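Pectate lyase/Amb allergen (Acidovorax citrulli, PDB 4HWV) probably cleaves pectate, a plant cell-wall polysaccharide, by calcium-dependent beta-elimination, as a secreted enzyme of polysaccharide lyase family 1. Local coordinates at residues F244-R249 against Q275-L280; I178-L183 against F202-D207; D299-F304 against N333-Q338; L154-V159 against S224-I229. All coordinates share one frame; numbering follows the deposited sequence.

Interaction 1 of 4, residues F244-R249 against Q275-L280; sequences FSDGDR and QHHDGL. With CA (calcium ion), chain C.
Phe244 lies opposite Leu280 and Asp246 opposite His277, the two backbones running in nearly opposite directions (166° apart) without a hydrogen bond between them. After beta-helix strand 243-245 the chain reverses in a type II' turn from Asp246 to Arg249, which brings the carbonyl of Arg249 back toward His277. The main contact is a stack: the carboxylate of Asp246 lies flat over one face of the His277 imidazole, the planes 14° apart and Asp246 CG 3.4 Å above the ring centre. With chi1 of -62°, His277 CG stands beside its own backbone N, and the side chain meets that of Asp246 tip to tip. Asp246 OD2 comes within 3.2 Å of His277 ND1, but at an angle too poor for a hydrogen bond. ND1 bonds instead to Asp251 and NE2 to Asp204, while Asp246 OD1 is held by His300. In the ring plane, Arg249 O abuts the edge at CE1, 3.0 Å away. Nearer the strand, Leu280 CD2 packs 4.2 Å from Phe244 CB. Next to His277, Asp278 turns to the other side and binds the calcium ion, shared with Asp227 and Asp282, through OD2 at 2.4 Å. Carboxylates at both ring nitrogens and over a face, with an otherwise unpartnered carbonyl at the CE1 edge, would together favour a positively charged His277, although the proton is not seen.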
# COMPACT_ATOMS: atom_id res chain seq x y z
N PHE A 244 -0.27 -0.53 -13.67
CA PHE A 244 -1.31 0.30 -13.07
C PHE A 244 -1.84 -0.40 -11.84
O PHE A 244 -2.10 -1.61 -11.89
CB PHE A 244 -2.51 0.44 -14.00
CG PHE A 244 -2.22 1.11 -15.32
CD1 PHE A 244 -1.71 0.40 -16.39
CD2 PHE A 244 -2.55 2.45 -15.50
CE1 PHE A 244 -1.48 1.03 -17.61
CE2 PHE A 244 -2.33 3.07 -16.72
CZ PHE A 244 -1.79 2.37 -17.76
N SER A 245 -2.07 0.34 -10.75
CA SER A 245 -2.64 -0.25 -9.53
C SER A 245 -3.16 0.84 -8.61
O SER A 245 -2.94 2.02 -8.86
CB SER A 245 -1.58 -1.05 -8.76
OG SER A 245 -0.67 -0.17 -8.14
N ASP A 246 -3.80 0.43 -7.51
CA ASP A 246 -4.19 1.37 -6.47
C ASP A 246 -3.05 1.67 -5.49
O ASP A 246 -3.29 2.20 -4.40
CB ASP A 246 -5.42 0.87 -5.71
CG ASP A 246 -6.69 0.98 -6.53
OD1 ASP A 246 -6.66 1.65 -7.60
OD2 ASP A 246 -7.73 0.41 -6.09
N GLY A 247 -1.81 1.35 -5.88
CA GLY A 247 -0.69 1.59 -5.00
C GLY A 247 -0.89 0.94 -3.64
O GLY A 247 -1.40 -0.18 -3.56
N ASP A 248 -0.54 1.65 -2.57
CA ASP A 248 -0.65 1.08 -1.23
C ASP A 248 -1.86 1.62 -0.47
O ASP A 248 -1.89 1.53 0.75
CB ASP A 248 0.65 1.29 -0.44
CG ASP A 248 0.85 2.72 -0.02
OD1 ASP A 248 0.22 3.62 -0.65
OD2 ASP A 248 1.64 2.97 0.93
N ARG A 249 -2.85 2.17 -1.17
CA ARG A 249 -4.13 2.51 -0.55
C ARG A 249 -5.23 1.67 -1.18
O ARG A 249 -6.01 2.14 -2.03
CB ARG A 249 -4.43 4.00 -0.67
CG ARG A 249 -3.60 4.83 0.31
CD ARG A 249 -4.01 6.31 0.35
NE ARG A 249 -3.66 6.96 -0.90
CZ ARG A 249 -3.74 8.28 -1.10
NH1 ARG A 249 -4.21 9.09 -0.14
NH2 ARG A 249 -3.32 8.77 -2.25
N GLN A 275 -15.46 4.61 -1.44
CA GLN A 275 -14.65 4.35 -2.62
C GLN A 275 -13.92 5.61 -3.06
O GLN A 275 -14.55 6.58 -3.47
CB GLN A 275 -15.58 3.85 -3.74
CG GLN A 275 -14.91 3.57 -5.07
CD GLN A 275 -13.73 2.61 -4.93
OE1 GLN A 275 -12.58 3.03 -4.77
NE2 GLN A 275 -14.02 1.31 -4.99
N HIS A 276 -12.59 5.58 -2.93
CA HIS A 276 -11.75 6.70 -3.29
C HIS A 276 -11.15 6.60 -4.70
O HIS A 276 -10.44 7.50 -5.14
CB HIS A 276 -10.60 6.82 -2.28
CG HIS A 276 -11.04 7.23 -0.91
ND1 HIS A 276 -11.22 8.55 -0.54
CD2 HIS A 276 -11.29 6.49 0.20
CE1 HIS A 276 -11.59 8.60 0.73
NE2 HIS A 276 -11.64 7.37 1.20
N HIS A 277 -11.44 5.50 -5.40
CA HIS A 277 -10.91 5.29 -6.74
C HIS A 277 -12.02 5.26 -7.76
O HIS A 277 -13.20 5.10 -7.40
CB HIS A 277 -10.12 3.99 -6.81
CG HIS A 277 -8.94 3.98 -5.90
ND1 HIS A 277 -8.86 3.15 -4.80
CD2 HIS A 277 -7.80 4.71 -5.92
CE1 HIS A 277 -7.70 3.36 -4.19
NE2 HIS A 277 -7.05 4.31 -4.84
N ASP A 278 -11.66 5.38 -9.02
CA ASP A 278 -12.62 5.23 -10.09
C ASP A 278 -12.03 4.18 -11.03
O ASP A 278 -11.84 3.04 -10.61
CB ASP A 278 -12.96 6.56 -10.79
CG ASP A 278 -14.24 6.46 -11.61
OD1 ASP A 278 -15.17 5.77 -11.15
OD2 ASP A 278 -14.32 7.06 -12.69
N GLY A 279 -11.73 4.52 -12.27
CA GLY A 279 -11.18 3.53 -13.19
C GLY A 279 -9.67 3.44 -13.18
O GLY A 279 -8.97 4.32 -12.66
N LEU A 280 -9.15 2.39 -13.81
CA LEU A 280 -7.73 2.41 -14.20
C LEU A 280 -7.59 3.19 -15.52
O LEU A 280 -6.96 4.25 -15.55
CB LEU A 280 -7.16 0.99 -14.34
CG LEU A 280 -7.10 0.20 -13.02
CD1 LEU A 280 -6.63 -1.23 -13.25
CD2 LEU A 280 -6.21 0.90 -11.98
CA CA C . -13.47 7.22 -14.96
O HOH W 1 -16.09 7.61 -15.20
O HOH W 2 -14.37 8.27 -17.26
O HOH W 3 -13.57 9.76 -14.22

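Interaction 2 of 4, residues I178-L183 against F202-D207; sequences ILHGNL and FEDAFD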
# COMPACT_ATOMS: atom_id res chain seq x y z
N ILE A 178 4.17 7.61 -12.10
CA ILE A 178 3.29 8.78 -12.00
C ILE A 178 2.21 8.42 -10.98
O ILE A 178 1.51 7.40 -11.14
CB ILE A 178 2.68 9.13 -13.36
CG1 ILE A 178 3.79 9.54 -14.34
CG2 ILE A 178 1.64 10.25 -13.20
CD1 ILE A 178 3.30 9.88 -15.74
N LEU A 179 2.13 9.20 -9.91
CA LEU A 179 1.23 8.89 -8.79
C LEU A 179 0.13 9.91 -8.61
O LEU A 179 0.32 11.09 -8.83
CB LEU A 179 1.99 8.90 -7.47
CG LEU A 179 3.36 8.23 -7.38
CD1 LEU A 179 3.94 8.47 -5.99
CD2 LEU A 179 3.26 6.73 -7.67
N HIS A 180 -1.03 9.43 -8.16
CA HIS A 180 -2.02 10.28 -7.52
C HIS A 180 -2.76 11.24 -8.45
O HIS A 180 -3.32 12.24 -7.99
CB HIS A 180 -1.38 11.07 -6.36
CG HIS A 180 -0.67 10.21 -5.37
ND1 HIS A 180 0.48 10.60 -4.73
CD2 HIS A 180 -0.94 8.95 -4.94
CE1 HIS A 180 0.89 9.63 -3.93
NE2 HIS A 180 0.05 8.61 -4.04
N GLY A 181 -2.81 10.93 -9.74
CA GLY A 181 -3.59 11.75 -10.63
C GLY A 181 -4.03 11.06 -11.89
O GLY A 181 -3.95 9.84 -12.01
N ASN A 182 -4.49 11.88 -12.82
CA ASN A 182 -5.34 11.42 -13.91
C ASN A 182 -4.86 12.07 -15.18
O ASN A 182 -5.07 13.28 -15.37
CB ASN A 182 -6.77 11.87 -13.56
CG ASN A 182 -7.87 11.28 -14.44
OD1 ASN A 182 -7.68 10.88 -15.63
ND2 ASN A 182 -9.06 11.27 -13.88
N LEU A 183 -4.24 11.29 -16.07
CA LEU A 183 -3.95 11.83 -17.39
C LEU A 183 -5.26 11.93 -18.16
O LEU A 183 -6.06 10.97 -18.18
CB LEU A 183 -2.98 10.93 -18.16
CG LEU A 183 -1.61 10.74 -17.52
CD1 LEU A 183 -0.73 9.88 -18.44
CD2 LEU A 183 -0.95 12.08 -17.21
N PHE A 202 1.93 3.52 -12.92
CA PHE A 202 0.90 4.46 -12.51
C PHE A 202 0.28 3.92 -11.22
O PHE A 202 -0.11 2.75 -11.18
CB PHE A 202 -0.19 4.53 -13.58
CG PHE A 202 0.21 5.23 -14.84
CD1 PHE A 202 0.01 6.60 -14.95
CD2 PHE A 202 0.75 4.53 -15.92
CE1 PHE A 202 0.35 7.28 -16.11
CE2 PHE A 202 1.09 5.21 -17.10
CZ PHE A 202 0.89 6.57 -17.19
N GLU A 203 0.16 4.76 -10.19
CA GLU A 203 -0.45 4.30 -8.93
C GLU A 203 -1.45 5.28 -8.37
O GLU A 203 -1.16 6.48 -8.26
CB GLU A 203 0.59 4.10 -7.82
CG GLU A 203 1.65 3.03 -8.13
CD GLU A 203 2.71 2.89 -7.07
OE1 GLU A 203 2.52 3.38 -5.94
OE2 GLU A 203 3.74 2.25 -7.38
N ASP A 204 -2.61 4.75 -7.98
CA ASP A 204 -3.43 5.33 -6.91
C ASP A 204 -3.97 6.72 -7.25
O ASP A 204 -3.58 7.72 -6.63
CB ASP A 204 -2.63 5.33 -5.60
CG ASP A 204 -3.48 5.69 -4.39
OD1 ASP A 204 -4.72 5.60 -4.45
OD2 ASP A 204 -2.88 6.05 -3.36
N ALA A 205 -4.86 6.77 -8.23
CA ALA A 205 -5.58 8.00 -8.55
C ALA A 205 -6.67 8.16 -7.49
O ALA A 205 -7.77 7.62 -7.64
CB ALA A 205 -6.16 7.94 -9.95
N PHE A 206 -6.33 8.86 -6.42
CA PHE A 206 -7.12 8.86 -5.18
C PHE A 206 -7.90 10.16 -5.06
O PHE A 206 -7.36 11.26 -5.19
CB PHE A 206 -6.14 8.74 -4.01
CG PHE A 206 -6.78 8.45 -2.68
CD1 PHE A 206 -6.86 7.14 -2.20
CD2 PHE A 206 -7.26 9.50 -1.88
CE1 PHE A 206 -7.42 6.87 -0.96
CE2 PHE A 206 -7.82 9.23 -0.62
CZ PHE A 206 -7.90 7.91 -0.16
N ASP A 207 -9.20 10.03 -4.82
CA ASP A 207 -10.09 11.17 -4.66
C ASP A 207 -10.31 11.36 -3.17
O ASP A 207 -10.88 10.50 -2.50
CB ASP A 207 -11.41 10.84 -5.38
CG ASP A 207 -12.38 11.99 -5.44
OD1 ASP A 207 -12.32 12.91 -4.59
OD2 ASP A 207 -13.23 11.97 -6.36
O HOH W 4 -0.24 6.16 -2.96
O HOH W 5 -4.68 11.63 -5.72
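Ile178 and Phe202 pair as parallel neighbours, as do Leu179 and Glu203, on strands 177-179 and 201-203 of successive coils of the right-handed parallel beta-helix. Glu203 N donates to Ile178 O, and His180 N donates to Glu203 O at 3.0 Å, with 166° at the hydrogen. On the face of Ile178 and Phe202, the phenyl atom CE1 of Phe202 receives Ile178 CD1 from alongside at 3.9 Å and Leu183 CD1 at 3.7 Å, the leucine crossing the phenylalanine at about a right angle. On the face of Leu179 and Glu203, Leu179 CD2 lies against Glu203 CB (3.8 Å). Both segments then turn through positive phi, at His180 and at Asp204. With His180 CG beside its backbone N (chi1 -54°), the imidazole brings its CD2 edge to Asp204 O, 3.4 Å away and in the ring plane, while Leu179 CB covers the centre of one ring face. Water 4 joins His180 NE2 to Asp204 OD2, at 2.7 Å from the nitrogen.

Further out, Asp88 holds His180 ND1, Lys177 pairs with Glu203, and Phe202 stacks on Phe244 along the helix. Asp204 is gripped from two residues, by a salt bridge from Arg249 to OD2 and by His277 at OD1. Such a set of donors around a buried carboxylate would be expected to keep Asp204 ionised and fixed in rotation, balancing the arginine beside it.

Interaction 3 of 4, residues D299-F304 against N333-Q338; sequences DHDKAF and NLRQRQ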
# COMPACT_ATOMS: atom_id res chain seq x y z
N ASP A 299 -4.75 -4.94 -8.53
CA ASP A 299 -5.19 -4.38 -7.25
C ASP A 299 -6.05 -3.13 -7.43
O ASP A 299 -5.65 -2.00 -7.12
CB ASP A 299 -4.00 -4.15 -6.32
CG ASP A 299 -3.35 -5.45 -5.92
OD1 ASP A 299 -4.00 -6.23 -5.19
OD2 ASP A 299 -2.24 -5.74 -6.37
N HIS A 300 -7.27 -3.37 -7.88
CA HIS A 300 -8.19 -2.29 -8.17
C HIS A 300 -9.58 -2.88 -8.36
O HIS A 300 -9.71 -4.06 -8.74
CB HIS A 300 -7.73 -1.56 -9.44
CG HIS A 300 -8.61 -0.42 -9.83
ND1 HIS A 300 -8.41 0.86 -9.36
CD2 HIS A 300 -9.68 -0.36 -10.66
CE1 HIS A 300 -9.33 1.66 -9.87
NE2 HIS A 300 -10.10 0.94 -10.67
N ASP A 301 -10.61 -2.08 -8.08
CA ASP A 301 -11.98 -2.57 -8.18
C ASP A 301 -12.50 -2.50 -9.63
O ASP A 301 -12.52 -3.52 -10.34
CB ASP A 301 -12.88 -1.79 -7.20
CG ASP A 301 -14.27 -2.34 -7.11
OD1 ASP A 301 -14.68 -3.12 -7.99
OD2 ASP A 301 -14.96 -1.98 -6.14
N LYS A 302 -12.91 -1.31 -10.08
CA LYS A 302 -13.57 -1.15 -11.38
C LYS A 302 -12.54 -0.76 -12.43
O LYS A 302 -12.17 0.42 -12.55
CB LYS A 302 -14.67 -0.10 -11.27
CG LYS A 302 -15.72 -0.51 -10.26
CD LYS A 302 -16.72 0.58 -9.95
CE LYS A 302 -17.66 0.16 -8.83
NZ LYS A 302 -18.60 1.25 -8.41
N ALA A 303 -12.07 -1.73 -13.21
CA ALA A 303 -10.87 -1.49 -14.02
C ALA A 303 -11.06 -0.62 -15.28
O ALA A 303 -10.39 0.40 -15.43
CB ALA A 303 -10.25 -2.82 -14.38
N PHE A 304 -11.94 -1.06 -16.18
CA PHE A 304 -12.07 -0.42 -17.50
C PHE A 304 -13.53 -0.21 -17.86
O PHE A 304 -14.25 -1.16 -18.17
CB PHE A 304 -11.41 -1.28 -18.60
CG PHE A 304 -10.06 -1.78 -18.23
CD1 PHE A 304 -8.99 -0.91 -18.15
CD2 PHE A 304 -9.85 -3.13 -17.96
CE1 PHE A 304 -7.72 -1.36 -17.79
CE2 PHE A 304 -8.60 -3.60 -17.60
CZ PHE A 304 -7.53 -2.71 -17.52
N ASN A 333 -5.87 -9.44 -9.61
CA ASN A 333 -6.53 -8.84 -8.45
C ASN A 333 -7.37 -7.64 -8.83
O ASN A 333 -7.34 -6.60 -8.16
CB ASN A 333 -5.52 -8.45 -7.37
CG ASN A 333 -4.70 -9.60 -6.89
OD1 ASN A 333 -5.05 -10.77 -7.11
ND2 ASN A 333 -3.60 -9.30 -6.24
N LEU A 334 -8.14 -7.78 -9.91
CA LEU A 334 -9.13 -6.77 -10.30
C LEU A 334 -10.51 -7.34 -10.00
O LEU A 334 -10.79 -8.52 -10.26
CB LEU A 334 -9.03 -6.43 -11.79
CG LEU A 334 -7.65 -6.04 -12.32
CD1 LEU A 334 -7.73 -5.78 -13.83
CD2 LEU A 334 -7.11 -4.81 -11.59
N ARG A 335 -11.40 -6.49 -9.50
CA ARG A 335 -12.72 -6.98 -9.10
C ARG A 335 -13.73 -7.09 -10.24
O ARG A 335 -14.48 -8.07 -10.32
CB ARG A 335 -13.28 -6.12 -7.97
CG ARG A 335 -14.67 -6.52 -7.50
CD ARG A 335 -14.87 -6.07 -6.06
NE ARG A 335 -16.24 -6.22 -5.57
CZ ARG A 335 -16.73 -7.35 -5.07
NH1 ARG A 335 -15.98 -8.44 -5.04
NH2 ARG A 335 -17.98 -7.39 -4.62
N GLN A 336 -13.78 -6.09 -11.12
CA GLN A 336 -14.82 -6.05 -12.15
C GLN A 336 -14.45 -5.08 -13.26
O GLN A 336 -13.38 -4.44 -13.22
CB GLN A 336 -16.18 -5.66 -11.54
CG GLN A 336 -16.17 -4.29 -10.87
CD GLN A 336 -17.46 -4.00 -10.13
OE1 GLN A 336 -18.54 -4.11 -10.71
NE2 GLN A 336 -17.35 -3.66 -8.85
N ARG A 337 -15.33 -4.98 -14.25
CA ARG A 337 -15.08 -4.15 -15.44
C ARG A 337 -13.75 -4.52 -16.10
O ARG A 337 -12.89 -3.68 -16.33
CB ARG A 337 -15.10 -2.66 -15.13
CG ARG A 337 -16.39 -2.17 -14.52
CD ARG A 337 -16.39 -0.64 -14.59
NE ARG A 337 -17.51 -0.03 -13.87
CZ ARG A 337 -17.56 1.25 -13.51
NH1 ARG A 337 -16.53 2.06 -13.74
NH2 ARG A 337 -18.64 1.70 -12.90
N GLN A 338 -13.60 -5.80 -16.44
CA GLN A 338 -12.35 -6.22 -17.06
C GLN A 338 -12.59 -6.96 -18.39
O GLN A 338 -12.24 -8.12 -18.53
CB GLN A 338 -11.45 -6.98 -16.07
CG GLN A 338 -12.08 -8.18 -15.33
CD GLN A 338 -11.29 -8.59 -14.09
OE1 GLN A 338 -10.06 -8.71 -14.11
NE2 GLN A 338 -12.01 -8.83 -12.99
O HOH W 6 -17.10 -3.46 -5.62
O HOH W 7 -13.80 1.70 -14.58
O HOH W 8 -20.35 0.14 -10.73
O HOH W 9 -19.04 3.50 -10.33
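Arg337 reaches back across Lys302 and can be followed atom by atom. Its CB sits 3.5 Å from Phe304 O; CG lies beside the backbone N (chi1 -58°), and the extended chain carries CD to Lys302 CB at 3.8 Å. The guanidinium then lies under the lysine chain, with Lys302 CD 3.6 Å above its plane and over its centre. NH1 donates in plane to water 7, which donates to Lys302 O. NH2 ends 4.5 Å from Lys302 NZ, and waters 8 and 9 lie between these like charges, accepting from both, though weakly from NH2. The nearest side-chain atom of Arg337 is about 6 Å from the calcium ion. Beside this pair, Gln336 NE2 gives a nearly straight bond to Asp301 OD1 (2.9 Å, 165°), approaching on the syn side. Its CG occupies the crowded position between backbone N and carbonyl carbon, and touches the same oxygen. Asp301 OD2 accepts from water 6, which also accepts from Arg335 NE; NH1 of that arginine bonds to Pro364 O. At the start of the two segments, Asn333 ND2 reaches Asp299 OD1 from above the carboxylate plane at 3.3 Å. Leu334 CD1 packs on Ala303 CB 3.9 Å away. Backbone bonds run from His300 N to Asn333 O as far as Phe304 N to Arg337 O, the regular ladder being broken at the corner by Asp301. Two segments that each turn a corner, at 299 and 333, and run on in parallel register belong to successive coils of the right-handed parallel beta-helix of pectate lyases.

Interaction 4 of 4, residues L154-V159 against S224-I229; sequences LQRRVV and SEYDLI. With CA (calcium ion), chain C.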
# COMPACT_ATOMS: atom_id res chain seq x y z
N LEU A 154 -11.07 21.87 -6.64
CA LEU A 154 -9.66 22.24 -6.58
C LEU A 154 -8.79 20.99 -6.78
O LEU A 154 -7.85 21.03 -7.57
CB LEU A 154 -9.32 22.96 -5.27
CG LEU A 154 -7.85 23.38 -5.11
CD1 LEU A 154 -7.38 24.24 -6.29
CD2 LEU A 154 -7.63 24.11 -3.80
N GLN A 155 -9.10 19.88 -6.12
CA GLN A 155 -8.31 18.67 -6.36
C GLN A 155 -8.35 18.25 -7.83
O GLN A 155 -7.32 17.88 -8.39
CB GLN A 155 -8.71 17.51 -5.42
CG GLN A 155 -7.84 16.27 -5.65
CD GLN A 155 -7.94 15.24 -4.55
OE1 GLN A 155 -9.03 14.88 -4.13
NE2 GLN A 155 -6.79 14.79 -4.04
N ARG A 156 -9.53 18.31 -8.44
CA ARG A 156 -9.66 17.98 -9.86
C ARG A 156 -8.69 18.80 -10.72
O ARG A 156 -8.01 18.26 -11.59
CB ARG A 156 -11.09 18.21 -10.32
CG ARG A 156 -11.31 17.80 -11.76
CD ARG A 156 -12.72 18.14 -12.23
NE ARG A 156 -13.79 17.37 -11.58
CZ ARG A 156 -14.20 16.16 -11.96
NH1 ARG A 156 -13.61 15.53 -12.96
NH2 ARG A 156 -15.22 15.58 -11.34
N ARG A 157 -8.62 20.10 -10.43
CA ARG A 157 -7.77 21.00 -11.21
C ARG A 157 -6.27 20.80 -10.94
O ARG A 157 -5.43 21.22 -11.75
CB ARG A 157 -8.21 22.43 -10.95
CG ARG A 157 -9.64 22.68 -11.51
CD ARG A 157 -10.26 24.01 -11.10
NE ARG A 157 -9.55 25.11 -11.71
CZ ARG A 157 -8.84 26.00 -11.02
NH1 ARG A 157 -8.80 25.90 -9.71
NH2 ARG A 157 -8.20 26.98 -11.65
N VAL A 158 -5.94 20.11 -9.86
CA VAL A 158 -4.55 19.78 -9.56
C VAL A 158 -4.17 18.43 -10.16
O VAL A 158 -3.14 18.30 -10.82
CB VAL A 158 -4.34 19.78 -8.03
CG1 VAL A 158 -2.96 19.24 -7.67
CG2 VAL A 158 -4.50 21.18 -7.49
N VAL A 159 -4.97 17.40 -9.90
CA VAL A 159 -4.53 16.04 -10.21
C VAL A 159 -4.81 15.63 -11.66
O VAL A 159 -4.26 14.63 -12.13
CB VAL A 159 -5.13 14.97 -9.26
CG1 VAL A 159 -4.81 15.31 -7.80
CG2 VAL A 159 -6.64 14.79 -9.48
N SER A 224 -16.11 8.26 -6.72
CA SER A 224 -14.95 9.12 -6.92
C SER A 224 -14.74 9.39 -8.40
O SER A 224 -15.34 8.75 -9.27
CB SER A 224 -13.72 8.49 -6.29
OG SER A 224 -13.74 8.66 -4.88
N GLU A 225 -13.88 10.36 -8.69
CA GLU A 225 -13.83 10.97 -10.01
C GLU A 225 -12.57 10.71 -10.83
O GLU A 225 -12.56 11.05 -12.02
CB GLU A 225 -14.02 12.48 -9.86
CG GLU A 225 -15.40 12.87 -9.33
CD GLU A 225 -16.49 12.53 -10.30
OE1 GLU A 225 -16.31 12.88 -11.49
OE2 GLU A 225 -17.52 11.92 -9.89
N TYR A 226 -11.52 10.16 -10.24
CA TYR A 226 -10.22 10.14 -10.94
C TYR A 226 -9.80 8.76 -11.40
O TYR A 226 -9.78 7.80 -10.61
CB TYR A 226 -9.11 10.79 -10.10
CG TYR A 226 -9.56 12.10 -9.52
CD1 TYR A 226 -10.11 13.08 -10.32
CD2 TYR A 226 -9.52 12.33 -8.15
CE1 TYR A 226 -10.59 14.26 -9.80
CE2 TYR A 226 -10.00 13.49 -7.60
CZ TYR A 226 -10.54 14.47 -8.42
OH TYR A 226 -11.05 15.62 -7.89
N ASP A 227 -9.51 8.67 -12.70
CA ASP A 227 -8.90 7.48 -13.29
C ASP A 227 -7.40 7.70 -13.36
O ASP A 227 -6.94 8.82 -13.22
CB ASP A 227 -9.36 7.33 -14.74
CG ASP A 227 -10.87 7.28 -14.88
OD1 ASP A 227 -11.55 6.77 -13.97
OD2 ASP A 227 -11.38 7.75 -15.93
N LEU A 228 -6.61 6.66 -13.60
CA LEU A 228 -5.21 6.91 -13.92
C LEU A 228 -5.08 7.50 -15.33
O LEU A 228 -4.26 8.40 -15.55
CB LEU A 228 -4.36 5.65 -13.72
CG LEU A 228 -4.22 5.32 -12.22
CD1 LEU A 228 -3.78 3.87 -12.02
CD2 LEU A 228 -3.25 6.28 -11.53
N ILE A 229 -5.87 7.00 -16.28
CA ILE A 229 -5.95 7.58 -17.62
C ILE A 229 -7.42 7.60 -18.05
O ILE A 229 -8.12 6.58 -17.93
CB ILE A 229 -5.14 6.77 -18.67
CG1 ILE A 229 -3.66 6.62 -18.25
CG2 ILE A 229 -5.24 7.43 -20.04
CD1 ILE A 229 -2.86 5.71 -19.17
CA CA C . -13.47 7.22 -14.96
O HOH W 10 -11.49 15.40 -5.25
O HOH W 11 -14.46 12.84 -13.68
O HOH W 3 -13.57 9.76 -14.22
O HOH W 1 -16.09 7.61 -15.20
O HOH W 2 -14.37 8.27 -17.26
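Arg156 and Tyr226 mark the closest backbone approach, CA to CA 7.9 Å, where the last turns of helix 143-159 pass an irregular loop. The phenol ring of Tyr226 is clasped between Val159 and its own neighbour: Val159 CG2 makes a CH-pi contact, 3.8 Å from the ring centroid and 2° off the normal, while Glu225 CB covers the opposite face toward the rim. Gln155 OE1 lies at the ring edge near CE2. Tyr226 OH comes 3.1 Å from Arg156 N, at an angle too poor for a hydrogen bond, and donates to water 10 at 2.7 Å; that water donates on to Gln155 OE1, which also accepts from Asp208 N. Farther out, the chain of Arg156 bends at chi3 (-67°), and NH2 forms a salt bridge with Glu225 OE1 at 2.9 Å, the oxygen lying in the guanidinium plane but approached from above the carboxylate. Water 11 links Arg156 NH1 to the same oxygen and to Glu225 O. Beyond Tyr226, Asp227 grips the calcium ion with both OD1 and OD2, at 2.2 and 2.4 Å. Together with Asp278 and Asp282 it makes the aspartate-lined calcium site characteristic of family 1 pectate lyases.

Interactions 1, 2 and 4 are buried, the last with an exposed Glu225 at its margin; interaction 3 is partly buried. Strands 201-203 and 243-245, on which interactions 2 and 1 lie, are neighbours in the beta-helix, and interaction 3 continues that stacking from strand 296-300. Asp204 and His300 join these neighbouring coils through their side chains. Interaction 3 relies on backbone bonds with a watered, charged outer side, whereas interaction 1 has no backbone bond across it. Interaction 4 differs in joining a helix to a loop, with an aromatic centre and a salt bridge at its margin. Interactions 1 and 4 share the calcium ion, through Asp278 and Asp227; interaction 3 touches neither interaction 2 nor interaction 4.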